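Adenosine deaminase 1 (Arthrobacter aurescens, PDB 3RYS) probably catalyses the zinc-dependent hydrolytic deamination of adenine to hypoxanthine and ammonium, a step of purine salvage. Local coordinates at residues A[26-31]-A[52-57]; A[85-90]-A[98-103]; A[112-117]-A[152-157]; A[184-189]-A[216-221]; A[267-272]-A[308-313]. All coordinates share one frame; numbering follows the deposited sequence.

Interaction 1: A[26-31]-A[52-57]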
# COMPACT_ATOMS: atom_id res chain seq x y z
N LEU A 26 -0.13 9.99 6.55
CA LEU A 26 -0.01 11.07 7.52
C LEU A 26 0.52 12.36 6.91
O LEU A 26 1.71 12.50 6.64
CB LEU A 26 0.89 10.62 8.67
CG LEU A 26 0.62 11.24 10.04
CD1 LEU A 26 -0.87 11.21 10.33
CD2 LEU A 26 1.40 10.48 11.10
N GLN A 27 -0.37 13.32 6.72
CA GLN A 27 -0.03 14.61 6.13
C GLN A 27 0.58 15.54 7.19
O GLN A 27 0.19 15.50 8.35
CB GLN A 27 -1.28 15.22 5.51
CG GLN A 27 -1.02 16.09 4.30
CD GLN A 27 -0.47 15.31 3.12
OE1 GLN A 27 -1.09 14.36 2.64
NE2 GLN A 27 0.71 15.71 2.65
N PRO A 28 1.55 16.38 6.79
CA PRO A 28 2.21 17.33 7.70
C PRO A 28 1.24 18.16 8.55
O PRO A 28 1.57 18.47 9.70
CB PRO A 28 2.99 18.23 6.75
CG PRO A 28 3.35 17.33 5.62
CD PRO A 28 2.18 16.39 5.45
N GLU A 29 0.08 18.51 8.01
CA GLU A 29 -0.92 19.23 8.79
C GLU A 29 -1.39 18.38 9.97
O GLU A 29 -1.44 18.86 11.11
CB GLU A 29 -2.11 19.66 7.93
CG GLU A 29 -1.76 20.61 6.79
CD GLU A 29 -1.01 19.92 5.67
OE1 GLU A 29 -1.44 18.82 5.25
OE2 GLU A 29 0.02 20.46 5.21
N LEU A 30 -1.73 17.13 9.70
CA LEU A 30 -2.24 16.23 10.73
C LEU A 30 -1.17 15.92 11.76
O LEU A 30 -1.45 15.83 12.96
CB LEU A 30 -2.79 14.94 10.12
CG LEU A 30 -3.46 14.00 11.11
CD1 LEU A 30 -4.46 14.76 11.98
CD2 LEU A 30 -4.14 12.83 10.40
N ILE A 31 0.06 15.75 11.29
CA ILE A 31 1.19 15.52 12.18
C ILE A 31 1.28 16.62 13.25
O ILE A 31 1.32 16.33 14.44
CB ILE A 31 2.51 15.42 11.39
CG1 ILE A 31 2.45 14.25 10.41
CG2 ILE A 31 3.68 15.24 12.33
CD1 ILE A 31 3.73 14.03 9.62
N GLU A 52 10.44 20.18 4.14
CA GLU A 52 11.79 20.31 3.61
C GLU A 52 12.55 18.99 3.70
O GLU A 52 13.56 18.80 3.02
CB GLU A 52 12.53 21.38 4.41
CG GLU A 52 13.78 21.92 3.75
CD GLU A 52 14.30 23.15 4.47
OE1 GLU A 52 13.53 23.78 5.24
OE2 GLU A 52 15.49 23.50 4.28
N LYS A 53 12.05 18.07 4.52
CA LYS A 53 12.75 16.81 4.79
C LYS A 53 12.28 15.65 3.92
O LYS A 53 12.57 14.49 4.21
CB LYS A 53 12.63 16.43 6.27
CG LYS A 53 13.40 17.34 7.21
CD LYS A 53 13.39 16.78 8.63
CE LYS A 53 14.28 17.61 9.55
NZ LYS A 53 14.28 17.08 10.94
N TYR A 54 11.55 15.96 2.85
CA TYR A 54 10.94 14.94 2.01
C TYR A 54 11.70 14.67 0.71
O TYR A 54 11.12 14.17 -0.25
CB TYR A 54 9.49 15.29 1.71
CG TYR A 54 8.54 15.08 2.87
CD1 TYR A 54 8.66 15.83 4.04
CD2 TYR A 54 7.52 14.14 2.81
CE1 TYR A 54 7.80 15.65 5.11
CE2 TYR A 54 6.66 13.95 3.86
CZ TYR A 54 6.80 14.70 5.01
OH TYR A 54 5.93 14.50 6.06
N GLU A 55 12.99 14.99 0.67
CA GLU A 55 13.79 14.62 -0.49
C GLU A 55 14.56 13.34 -0.18
O GLU A 55 15.57 13.36 0.51
CB GLU A 55 14.76 15.73 -0.88
CG GLU A 55 15.44 15.47 -2.22
CD GLU A 55 16.51 16.48 -2.55
OE1 GLU A 55 16.98 17.18 -1.62
OE2 GLU A 55 16.89 16.58 -3.74
N PHE A 56 14.07 12.22 -0.70
CA PHE A 56 14.60 10.91 -0.34
C PHE A 56 15.71 10.46 -1.28
O PHE A 56 15.80 10.93 -2.41
CB PHE A 56 13.48 9.88 -0.27
CG PHE A 56 12.29 10.33 0.53
CD1 PHE A 56 12.37 10.42 1.91
CD2 PHE A 56 11.10 10.68 -0.10
CE1 PHE A 56 11.28 10.85 2.64
CE2 PHE A 56 10.02 11.11 0.63
CZ PHE A 56 10.10 11.19 2.01
N THR A 57 16.55 9.56 -0.79
CA THR A 57 17.71 9.08 -1.53
C THR A 57 17.57 7.60 -1.86
O THR A 57 18.13 7.12 -2.84
CB THR A 57 18.98 9.27 -0.69
OG1 THR A 57 18.97 10.58 -0.11
CG2 THR A 57 20.22 9.11 -1.56
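The Tyr54 ring points its hydroxyl end at the pyrrolidine ring of Pro28, which meets the phenol obliquely. CG of Pro28 is 3.9 Å from OH of Tyr54 and 4.4 Å from CZ of Tyr54. The second flat group of the loop, the Phe56 ring, carries the carbonyl O of Tyr54 over one face, 3.3 Å above its plane and offset toward the rim. CD1 of Ile31 also approaches the phenol, 4.2 Å from OH of Tyr54. With CG anti to its carbonyl carbon, chi1 -75°, the Tyr54 ring is directed at the helix start. All three touching side chains are buried, but the shared surface is small. It is carbon packing against the hydroxyl end of the ring, a van der Waals contact. Leu65 and Asn69 of helix 59-69 and the ring of Tyr284 also pack on Tyr54. Pro28 is the first residue of helix 28-37, right after the N-cap residue Gln27. The N-H groups of Leu30 (weakly) and Ile31 bond back to Gln27 O. The contact thus ties a helix start to the loop before helix 59-69, the helix that supplies Leu59, Phe62, Leu63 and Tyr66 to the adenine pocket of this TIM-barrel deaminase.

Interaction 2: A[85-90]-A[98-103]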
# COMPACT_ATOMS: atom_id res chain seq x y z
N ALA A 85 -9.02 10.33 7.53
CA ALA A 85 -8.51 11.39 6.67
C ALA A 85 -8.09 10.80 5.33
O ALA A 85 -8.19 11.46 4.30
CB ALA A 85 -7.33 12.10 7.33
N TYR A 86 -7.63 9.55 5.36
CA TYR A 86 -7.28 8.86 4.13
C TYR A 86 -8.53 8.39 3.39
O TYR A 86 -8.66 8.61 2.20
CB TYR A 86 -6.37 7.65 4.40
CG TYR A 86 -6.41 6.65 3.27
CD1 TYR A 86 -5.77 6.91 2.06
CD2 TYR A 86 -7.13 5.47 3.39
CE1 TYR A 86 -5.84 6.02 1.02
CE2 TYR A 86 -7.20 4.57 2.35
CZ TYR A 86 -6.55 4.84 1.17
OH TYR A 86 -6.62 3.94 0.13
N LEU A 87 -9.43 7.72 4.11
CA LEU A 87 -10.64 7.20 3.49
C LEU A 87 -11.42 8.32 2.80
O LEU A 87 -11.97 8.12 1.71
CB LEU A 87 -11.52 6.50 4.54
CG LEU A 87 -10.98 5.19 5.12
CD1 LEU A 87 -11.77 4.76 6.35
CD2 LEU A 87 -10.97 4.10 4.08
N GLU A 88 -11.44 9.49 3.42
CA GLU A 88 -12.11 10.66 2.87
C GLU A 88 -11.45 11.11 1.56
O GLU A 88 -12.12 11.31 0.54
CB GLU A 88 -12.12 11.79 3.90
CG GLU A 88 -12.77 13.08 3.41
CD GLU A 88 -12.54 14.26 4.35
OE1 GLU A 88 -12.00 14.04 5.46
OE2 GLU A 88 -12.90 15.40 3.99
N ARG A 89 -10.13 11.25 1.59
CA ARG A 89 -9.38 11.68 0.41
C ARG A 89 -9.36 10.60 -0.68
O ARG A 89 -9.49 10.90 -1.87
CB ARG A 89 -7.95 12.09 0.79
CG ARG A 89 -7.07 12.47 -0.39
CD ARG A 89 -7.65 13.62 -1.21
NE ARG A 89 -6.80 13.93 -2.35
CZ ARG A 89 -6.78 13.24 -3.49
NH1 ARG A 89 -7.58 12.20 -3.65
NH2 ARG A 89 -5.96 13.59 -4.48
N ALA A 90 -9.21 9.35 -0.27
CA ALA A 90 -9.24 8.23 -1.20
C ALA A 90 -10.55 8.19 -1.97
O ALA A 90 -10.56 8.03 -3.19
CB ALA A 90 -9.00 6.91 -0.47
N ALA A 98 -10.49 -0.32 -0.62
CA ALA A 98 -9.14 -0.06 -0.12
C ALA A 98 -8.69 -1.19 0.80
O ALA A 98 -9.34 -1.49 1.80
CB ALA A 98 -9.10 1.27 0.61
N GLU A 99 -7.57 -1.81 0.45
CA GLU A 99 -6.98 -2.83 1.31
C GLU A 99 -5.73 -2.25 1.97
O GLU A 99 -4.70 -2.06 1.33
CB GLU A 99 -6.72 -4.13 0.55
CG GLU A 99 -8.02 -4.85 0.19
CD GLU A 99 -7.82 -6.11 -0.62
OE1 GLU A 99 -6.75 -6.74 -0.51
OE2 GLU A 99 -8.76 -6.49 -1.35
N ILE A 100 -5.85 -1.97 3.26
CA ILE A 100 -4.94 -1.07 3.95
C ILE A 100 -3.93 -1.77 4.84
O ILE A 100 -4.28 -2.59 5.69
CB ILE A 100 -5.75 -0.06 4.79
CG1 ILE A 100 -6.70 0.72 3.88
CG2 ILE A 100 -4.83 0.87 5.55
CD1 ILE A 100 -7.89 1.32 4.60
N MET A 101 -2.66 -1.43 4.66
CA MET A 101 -1.60 -1.96 5.50
C MET A 101 -1.35 -1.11 6.74
O MET A 101 -1.63 0.09 6.78
CB MET A 101 -0.30 -2.14 4.71
CG MET A 101 -0.10 -3.55 4.18
SD MET A 101 1.40 -3.70 3.19
CE MET A 101 0.84 -3.00 1.64
N MET A 102 -0.79 -1.76 7.75
CA MET A 102 -0.52 -1.13 9.02
C MET A 102 0.67 -1.86 9.61
O MET A 102 0.77 -3.08 9.48
CB MET A 102 -1.74 -1.25 9.91
CG MET A 102 -1.49 -1.09 11.39
SD MET A 102 -2.99 -1.56 12.28
CE MET A 102 -2.46 -1.26 13.96
N ASP A 103 1.59 -1.13 10.23
CA ASP A 103 2.76 -1.73 10.85
C ASP A 103 2.59 -1.80 12.36
O ASP A 103 3.04 -0.92 13.09
CB ASP A 103 4.03 -0.93 10.52
CG ASP A 103 4.31 -0.84 9.02
OD1 ASP A 103 3.82 -1.71 8.27
OD2 ASP A 103 5.02 0.10 8.61
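Tyr86 and Ile100 meet through different first torsions. The tyrosine CG lies anti to its backbone N, chi1 159°, which carries the ring from helix 85-90 toward the strand. In Ile100 it is CG1 that stands anti to the carbonyl carbon, chi1 -59°, and CD1 extends from it toward the helix. The two side chains lie alongside one another, running opposite ways. CE2 of Tyr86 lies 4.0 Å from CD1 of Ile100, and the methyl approaches the ring obliquely. CG1 of Ile100 is only slightly farther from CE2 of Tyr86, at 4.2 Å. Leu87 adds a second touch from the helix: its CD2 is 4.2 Å from CD1 of Ile100. One isoleucine methyl therefore meets both helix side chains. Ala98, two residues earlier on the same side of the strand, puts CB at the edge of the phenol, near its plane, 3.7 Å from OH of Tyr86. Within the helix, CB of Ala90 lies over one face of the Tyr86 ring. The short segments run nearly antiparallel, at 147°, with their axes 11.3 Å apart at the closest. This is the helix-on-barrel packing of a TIM barrel, in which helix 76-92 leads into strand 95-102. Leu125 of helix 114-125 packs on both Leu87 and Ile100. Chemically, the interface is mostly hydrocarbon, with the Tyr86 hydroxyl touching Ala98 CB. That buried hydroxyl is satisfied by Glu17, with which it shares a hydrogen bond, so the ring can stay among apolar neighbours while its polar end is paired.

Interaction 3: A[112-117]-A[152-157]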
# COMPACT_ATOMS: atom_id res chain seq x y z
N VAL A 112 3.06 1.82 22.47
CA VAL A 112 1.63 1.89 22.19
C VAL A 112 1.07 0.47 22.02
O VAL A 112 1.59 -0.31 21.22
CB VAL A 112 1.32 2.71 20.91
CG1 VAL A 112 -0.18 2.76 20.67
CG2 VAL A 112 1.89 4.13 21.02
N ALA A 113 0.02 0.15 22.77
CA ALA A 113 -0.53 -1.21 22.78
C ALA A 113 -1.14 -1.61 21.43
O ALA A 113 -1.59 -0.77 20.67
CB ALA A 113 -1.55 -1.35 23.89
N LEU A 114 -1.14 -2.91 21.15
CA LEU A 114 -1.81 -3.45 19.97
C LEU A 114 -3.27 -3.06 19.99
O LEU A 114 -3.84 -2.69 18.97
CB LEU A 114 -1.70 -4.97 19.93
CG LEU A 114 -0.48 -5.58 19.27
CD1 LEU A 114 -0.40 -7.07 19.57
CD2 LEU A 114 -0.52 -5.32 17.78
N GLU A 115 -3.86 -3.16 21.17
CA GLU A 115 -5.25 -2.78 21.38
C GLU A 115 -5.49 -1.38 20.82
O GLU A 115 -6.47 -1.14 20.13
CB GLU A 115 -5.58 -2.82 22.87
CG GLU A 115 -7.02 -2.46 23.22
CD GLU A 115 -7.94 -3.67 23.22
OE1 GLU A 115 -7.43 -4.81 23.18
OE2 GLU A 115 -9.18 -3.46 23.27
N THR A 116 -4.58 -0.45 21.11
CA THR A 116 -4.72 0.94 20.71
C THR A 116 -4.65 1.16 19.20
O THR A 116 -5.54 1.80 18.63
CB THR A 116 -3.67 1.85 21.39
OG1 THR A 116 -3.79 1.74 22.81
CG2 THR A 116 -3.86 3.30 20.98
N CYS A 117 -3.61 0.65 18.56
CA CYS A 117 -3.45 0.88 17.13
C CYS A 117 -4.48 0.10 16.30
O CYS A 117 -5.04 0.65 15.35
CB CYS A 117 -2.01 0.62 16.65
SG CYS A 117 -1.29 -1.01 17.00
N LEU A 152 6.25 -13.27 14.95
CA LEU A 152 5.40 -14.41 15.30
C LEU A 152 4.66 -14.16 16.61
O LEU A 152 3.49 -14.55 16.76
CB LEU A 152 6.21 -15.70 15.38
CG LEU A 152 6.49 -16.37 14.03
CD1 LEU A 152 7.68 -17.33 14.12
CD2 LEU A 152 5.25 -17.08 13.52
N GLU A 153 5.32 -13.51 17.56
CA GLU A 153 4.69 -13.21 18.83
C GLU A 153 3.59 -12.17 18.68
O GLU A 153 2.53 -12.30 19.30
CB GLU A 153 5.71 -12.78 19.88
CG GLU A 153 6.40 -13.94 20.56
CD GLU A 153 7.33 -13.50 21.68
OE1 GLU A 153 7.36 -12.29 22.00
OE2 GLU A 153 8.04 -14.37 22.23
N VAL A 154 3.83 -11.15 17.87
CA VAL A 154 2.82 -10.14 17.59
C VAL A 154 1.62 -10.75 16.87
O VAL A 154 0.47 -10.48 17.21
CB VAL A 154 3.39 -8.97 16.76
CG1 VAL A 154 2.29 -7.99 16.38
CG2 VAL A 154 4.49 -8.25 17.54
N LEU A 155 1.91 -11.57 15.86
CA LEU A 155 0.85 -12.29 15.15
C LEU A 155 -0.03 -13.07 16.12
O LEU A 155 -1.25 -13.00 16.05
CB LEU A 155 1.46 -13.24 14.11
CG LEU A 155 0.44 -14.11 13.36
CD1 LEU A 155 -0.63 -13.24 12.74
CD2 LEU A 155 1.13 -14.96 12.31
N ASP A 156 0.61 -13.81 17.03
CA ASP A 156 -0.10 -14.56 18.07
C ASP A 156 -1.07 -13.69 18.85
O ASP A 156 -2.20 -14.09 19.11
CB ASP A 156 0.90 -15.20 19.04
CG ASP A 156 1.49 -16.48 18.51
OD1 ASP A 156 0.85 -17.13 17.65
OD2 ASP A 156 2.59 -16.84 18.97
N GLN A 157 -0.62 -12.50 19.24
CA GLN A 157 -1.46 -11.60 20.01
C GLN A 157 -2.61 -11.04 19.19
O GLN A 157 -3.72 -10.89 19.70
CB GLN A 157 -0.64 -10.47 20.64
CG GLN A 157 -0.43 -10.65 22.13
CD GLN A 157 -1.65 -10.26 22.94
OE1 GLN A 157 -2.11 -9.12 22.89
NE2 GLN A 157 -2.19 -11.21 23.69
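Two outer helices of the TIM barrel, 114-125 and 148-160, touch here near the surface. The contact rests on Leu114, in the first turn of its helix and right after the N-cap residue Ala113. Its two methyls divide the work. CD1 of Leu114 presses on the root of the Gln157 side chain, 3.6 Å from CB of Gln157. CD2 of Leu114 meets the valine one turn earlier, 4.1 Å from CG1 of Val154. Leu114 crosses each partner at a slant. With its CG anti to the carbonyl carbon, chi1 -88°, the forked end of Leu114 spans the two residues. Val154 uses the methyl that lies anti to its own backbone N, chi1 174°. At Gln157 the contact uses CB, and the amide takes no part in it. The packing is purely van der Waals, lies away from the zinc and adenine sites, and is exposed at the Gln157 end. Helix 104-108 lies against the same pair: Pro104 and Thr108 touch Leu114, and Gln105 touches Val154. Met161, just past the end of helix 148-160, also packs on Leu114, while Leu152 and Leu155 of that helix reach helix 183-191.

Interaction 4: A[184-189]-A[216-221]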
# COMPACT_ATOMS: atom_id res chain seq x y z
N ARG A 184 8.24 -19.20 8.56
CA ARG A 184 7.43 -19.66 9.69
C ARG A 184 6.22 -18.76 9.86
O ARG A 184 5.07 -19.23 9.89
CB ARG A 184 8.26 -19.66 10.98
CG ARG A 184 9.16 -20.88 11.20
CD ARG A 184 10.18 -21.07 10.08
NE ARG A 184 10.98 -19.87 9.83
CZ ARG A 184 12.07 -19.85 9.07
NH1 ARG A 184 12.51 -20.97 8.51
NH2 ARG A 184 12.74 -18.72 8.89
N LEU A 185 6.48 -17.46 9.97
CA LEU A 185 5.44 -16.45 10.09
C LEU A 185 4.30 -16.67 9.09
O LEU A 185 3.13 -16.65 9.47
CB LEU A 185 6.03 -15.06 9.91
CG LEU A 185 5.05 -13.89 9.81
CD1 LEU A 185 4.32 -13.70 11.12
CD2 LEU A 185 5.79 -12.62 9.41
N TYR A 186 4.64 -16.87 7.82
CA TYR A 186 3.61 -17.07 6.80
C TYR A 186 2.92 -18.43 6.87
O TYR A 186 1.74 -18.55 6.52
CB TYR A 186 4.16 -16.79 5.39
CG TYR A 186 4.16 -15.32 5.07
CD1 TYR A 186 3.26 -14.79 4.15
CD2 TYR A 186 5.04 -14.45 5.71
CE1 TYR A 186 3.25 -13.43 3.86
CE2 TYR A 186 5.03 -13.10 5.44
CZ TYR A 186 4.14 -12.59 4.51
OH TYR A 186 4.13 -11.25 4.24
N GLN A 187 3.65 -19.45 7.32
CA GLN A 187 3.03 -20.74 7.59
C GLN A 187 2.00 -20.57 8.71
O GLN A 187 0.92 -21.14 8.66
CB GLN A 187 4.07 -21.79 7.95
CG GLN A 187 4.67 -22.50 6.74
CD GLN A 187 5.82 -23.43 7.10
OE1 GLN A 187 6.71 -23.07 7.88
NE2 GLN A 187 5.80 -24.64 6.54
N ARG A 188 2.35 -19.77 9.71
CA ARG A 188 1.43 -19.44 10.79
C ARG A 188 0.16 -18.78 10.26
O ARG A 188 -0.95 -19.20 10.57
CB ARG A 188 2.11 -18.54 11.82
CG ARG A 188 2.48 -19.23 13.13
CD ARG A 188 1.35 -19.10 14.14
NE ARG A 188 0.07 -19.48 13.56
CZ ARG A 188 -1.07 -19.58 14.25
NH1 ARG A 188 -2.19 -19.93 13.62
NH2 ARG A 188 -1.09 -19.32 15.55
N ALA A 189 0.35 -17.73 9.47
CA ALA A 189 -0.75 -16.96 8.91
C ALA A 189 -1.69 -17.82 8.05
O ALA A 189 -2.90 -17.73 8.18
CB ALA A 189 -0.22 -15.79 8.10
N LEU A 216 6.98 -18.14 0.79
CA LEU A 216 5.97 -17.45 1.59
C LEU A 216 4.55 -17.65 1.06
O LEU A 216 3.57 -17.35 1.75
CB LEU A 216 6.28 -15.96 1.69
CG LEU A 216 7.59 -15.54 2.36
CD1 LEU A 216 7.66 -14.02 2.48
CD2 LEU A 216 7.72 -16.18 3.74
N HIS A 217 4.43 -18.14 -0.17
CA HIS A 217 3.13 -18.41 -0.78
C HIS A 217 2.20 -17.20 -0.80
O HIS A 217 0.99 -17.35 -0.62
CB HIS A 217 2.45 -19.60 -0.10
CG HIS A 217 3.24 -20.87 -0.17
ND1 HIS A 217 3.42 -21.57 -1.34
CD2 HIS A 217 3.91 -21.56 0.79
CE1 HIS A 217 4.15 -22.64 -1.11
NE2 HIS A 217 4.47 -22.66 0.18
N VAL A 218 2.75 -16.01 -1.04
CA VAL A 218 1.92 -14.81 -1.08
C VAL A 218 0.94 -14.84 -2.24
O VAL A 218 1.13 -15.57 -3.21
CB VAL A 218 2.76 -13.52 -1.17
CG1 VAL A 218 3.68 -13.40 0.03
CG2 VAL A 218 3.55 -13.48 -2.47
N GLU A 219 -0.12 -14.04 -2.14
CA GLU A 219 -1.17 -14.03 -3.15
C GLU A 219 -1.05 -12.86 -4.10
O GLU A 219 -1.68 -12.84 -5.16
CB GLU A 219 -2.53 -14.02 -2.47
CG GLU A 219 -2.55 -14.89 -1.24
CD GLU A 219 -3.94 -15.31 -0.87
OE1 GLU A 219 -4.35 -15.02 0.27
OE2 GLU A 219 -4.62 -15.90 -1.73
N ARG A 220 -0.26 -11.86 -3.72
CA ARG A 220 0.14 -10.82 -4.66
C ARG A 220 1.44 -10.14 -4.24
O ARG A 220 1.76 -10.06 -3.06
CB ARG A 220 -0.98 -9.81 -4.93
CG ARG A 220 -1.74 -9.30 -3.71
CD ARG A 220 -2.78 -8.25 -4.11
NE ARG A 220 -3.07 -7.35 -3.00
CZ ARG A 220 -4.23 -7.29 -2.36
NH1 ARG A 220 -5.24 -8.06 -2.73
NH2 ARG A 220 -4.39 -6.44 -1.36
N ILE A 221 2.20 -9.69 -5.24
CA ILE A 221 3.50 -9.08 -5.00
C ILE A 221 3.36 -7.56 -4.92
O ILE A 221 2.70 -6.94 -5.75
CB ILE A 221 4.51 -9.44 -6.10
CG1 ILE A 221 4.85 -10.93 -6.05
CG2 ILE A 221 5.77 -8.61 -5.98
CD1 ILE A 221 5.71 -11.32 -4.88
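The backbones come close, with CA atoms of Tyr186 and Leu216 5.7 Å apart, where helix 184-189 faces a loop in which His217 has positive phi as the chain leaves a helix. Tyr186 and Leu216 carry most of the contact. Leu216 lies over one face of the tyrosine ring. CD1 of Leu216 makes a CH-pi contact 4.2 Å from the centroid of the Tyr186 ring and 16° off the ring normal. CD2 of Leu216 is nearer the CB end of the ring, 3.7 Å from CD2 of Tyr186. Leu216 O comes within 3.5 Å of CD1 of Tyr186. Farther along the ring, CE1 of Tyr186 meets CG1 of Val218 obliquely, at 3.9 Å. That methyl lies anti to the valine's carbonyl carbon, chi1 -60°, which turns it toward the phenol. The buried hydroxyl is hydrogen-bonded to Ile197 O. A leucine in place of Tyr186 would probably leave Ile197 O without its side-chain mate and open a gap beside Val218. The contact joins helix 183-191 to the loop that leads into strand 220-221, over strand 195-200, whose Ala198 touches both Tyr186 and Val218. Ala212 and Leu213 of helix 206-214 pack against Val218, and Pro179 against Leu216.

Interaction 5: A[267-272]-A[308-313]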
# COMPACT_ATOMS: atom_id res chain seq x y z
N GLU A 267 5.40 -0.96 -20.15
CA GLU A 267 5.94 -2.20 -20.69
C GLU A 267 5.38 -3.42 -19.95
O GLU A 267 5.10 -4.46 -20.56
CB GLU A 267 7.47 -2.19 -20.63
CG GLU A 267 8.13 -3.45 -21.19
CD GLU A 267 9.66 -3.41 -21.11
OE1 GLU A 267 10.21 -2.48 -20.48
OE2 GLU A 267 10.31 -4.31 -21.68
N MET A 268 5.23 -3.29 -18.63
CA MET A 268 4.72 -4.37 -17.79
C MET A 268 3.29 -4.71 -18.18
O MET A 268 2.90 -5.88 -18.24
CB MET A 268 4.78 -3.98 -16.31
CG MET A 268 6.18 -3.79 -15.76
SD MET A 268 6.21 -3.11 -14.08
CE MET A 268 5.94 -4.59 -13.09
N LEU A 269 2.50 -3.67 -18.43
CA LEU A 269 1.13 -3.83 -18.86
C LEU A 269 1.10 -4.47 -20.25
O LEU A 269 0.40 -5.46 -20.47
CB LEU A 269 0.41 -2.48 -18.88
CG LEU A 269 -1.10 -2.50 -19.12
CD1 LEU A 269 -1.81 -3.27 -18.02
CD2 LEU A 269 -1.62 -1.07 -19.21
N ALA A 270 1.88 -3.92 -21.17
CA ALA A 270 1.94 -4.44 -22.53
C ALA A 270 2.29 -5.93 -22.59
O ALA A 270 1.75 -6.66 -23.42
CB ALA A 270 2.90 -3.63 -23.38
N ILE A 271 3.18 -6.38 -21.72
CA ILE A 271 3.60 -7.79 -21.74
C ILE A 271 2.70 -8.71 -20.92
O ILE A 271 3.00 -9.90 -20.77
CB ILE A 271 5.06 -7.98 -21.30
CG1 ILE A 271 5.24 -7.54 -19.85
CG2 ILE A 271 6.00 -7.25 -22.25
CD1 ILE A 271 6.67 -7.66 -19.36
N GLY A 272 1.62 -8.16 -20.37
CA GLY A 272 0.60 -8.98 -19.73
C GLY A 272 0.73 -9.21 -18.24
O GLY A 272 -0.05 -9.96 -17.66
N ALA A 308 -8.39 2.07 -17.72
CA ALA A 308 -9.47 1.17 -17.32
C ALA A 308 -8.94 -0.23 -17.03
O ALA A 308 -9.34 -0.87 -16.05
CB ALA A 308 -10.53 1.12 -18.40
N THR A 309 -8.05 -0.72 -17.89
CA THR A 309 -7.45 -2.02 -17.69
C THR A 309 -6.77 -2.09 -16.32
O THR A 309 -6.96 -3.05 -15.57
CB THR A 309 -6.44 -2.36 -18.81
OG1 THR A 309 -7.13 -2.43 -20.07
CG2 THR A 309 -5.76 -3.70 -18.54
N LEU A 310 -6.00 -1.05 -16.00
CA LEU A 310 -5.33 -0.95 -14.70
C LEU A 310 -6.33 -0.98 -13.55
O LEU A 310 -6.12 -1.67 -12.55
CB LEU A 310 -4.51 0.34 -14.63
CG LEU A 310 -3.31 0.42 -15.57
CD1 LEU A 310 -2.68 1.80 -15.53
CD2 LEU A 310 -2.29 -0.65 -15.22
N ALA A 311 -7.41 -0.23 -13.71
CA ALA A 311 -8.49 -0.19 -12.73
C ALA A 311 -9.09 -1.58 -12.50
O ALA A 311 -9.23 -2.02 -11.36
CB ALA A 311 -9.57 0.78 -13.18
N ALA A 312 -9.45 -2.25 -13.59
CA ALA A 312 -10.11 -3.55 -13.49
C ALA A 312 -9.17 -4.61 -12.91
O ALA A 312 -9.61 -5.51 -12.19
CB ALA A 312 -10.66 -3.99 -14.85
N ASN A 313 -7.88 -4.51 -13.22
CA ASN A 313 -6.90 -5.36 -12.58
C ASN A 313 -6.99 -5.23 -11.07
O ASN A 313 -7.13 -6.22 -10.36
CB ASN A 313 -5.48 -5.00 -13.04
CG ASN A 313 -5.16 -5.50 -14.43
OD1 ASN A 313 -4.08 -5.24 -14.96
ND2 ASN A 313 -6.10 -6.22 -15.03
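Leu269 points from helix 265-270 toward helix 304-317, and its forked end meets Leu310 and Thr309 there. Its side chain runs obliquely to both partners. CD1 of Leu269 is the methyl that touches most. CD1 of Leu269 lies 3.9 Å from CD2 of Leu310 and 4.0 Å from CG2 of Thr309. The other branch, CD2 of Leu269, also reaches the leucine, 4.1 Å from CD2 of Leu310. One methyl of Leu310 is thus set against both methyls of Leu269. The two leucines get there by different torsions. In Leu269 the CG stands opposite the backbone N, chi1 -171°, and the fork is directed toward the facing helix. In Leu310 the CG is anti to the carbonyl carbon, chi1 -67°, and although its CB starts off to one side, the end of the chain swings back to the contact. Thr309 offers its methyl, while its OG1 is hydrogen-bonded to Pro305 O one turn back in its own helix. The threonine is thereby apolar toward Leu269 and polar toward its own backbone. The side chain of Asn313, one turn on from Thr309, borders the same leucine. Behind Leu269 the helix ends in a Schellman motif at Gly272, whose N bonds back to Leu269 O. The glycine has positive phi, and a side chain there would collide with the carbonyl O of Ile271. The contact is partly buried, with Thr309 exposed. Val275 of strand 275-277 touches both leucines, and Val277 and Phe302 also touch Leu310. Helix 322-339 packs on Ala308 and Ala312 of helix 304-317.

How the interactions relate
The five contacts follow one another along the chain in series. They are spread round one TIM barrel. Interactions 1 and 4 lie on opposite sides of the chain's centre, with centres about 32 Å apart, and so do interactions 3 and 5, about 37 Å apart. Interactions 2 and 4 reach the same parallel sheet and are joined by a salt bridge between Glu99 and Arg220. Interaction 3 touches both: Cys117 meets Met102 of interaction 2, and Leu152 and Leu155 pack on Leu185 of interaction 4. Interactions 1 and 5 touch none of the others. Interactions 1, 2 and 4 come nearest the zinc and adenine site, while 3 and 5 lie away from it.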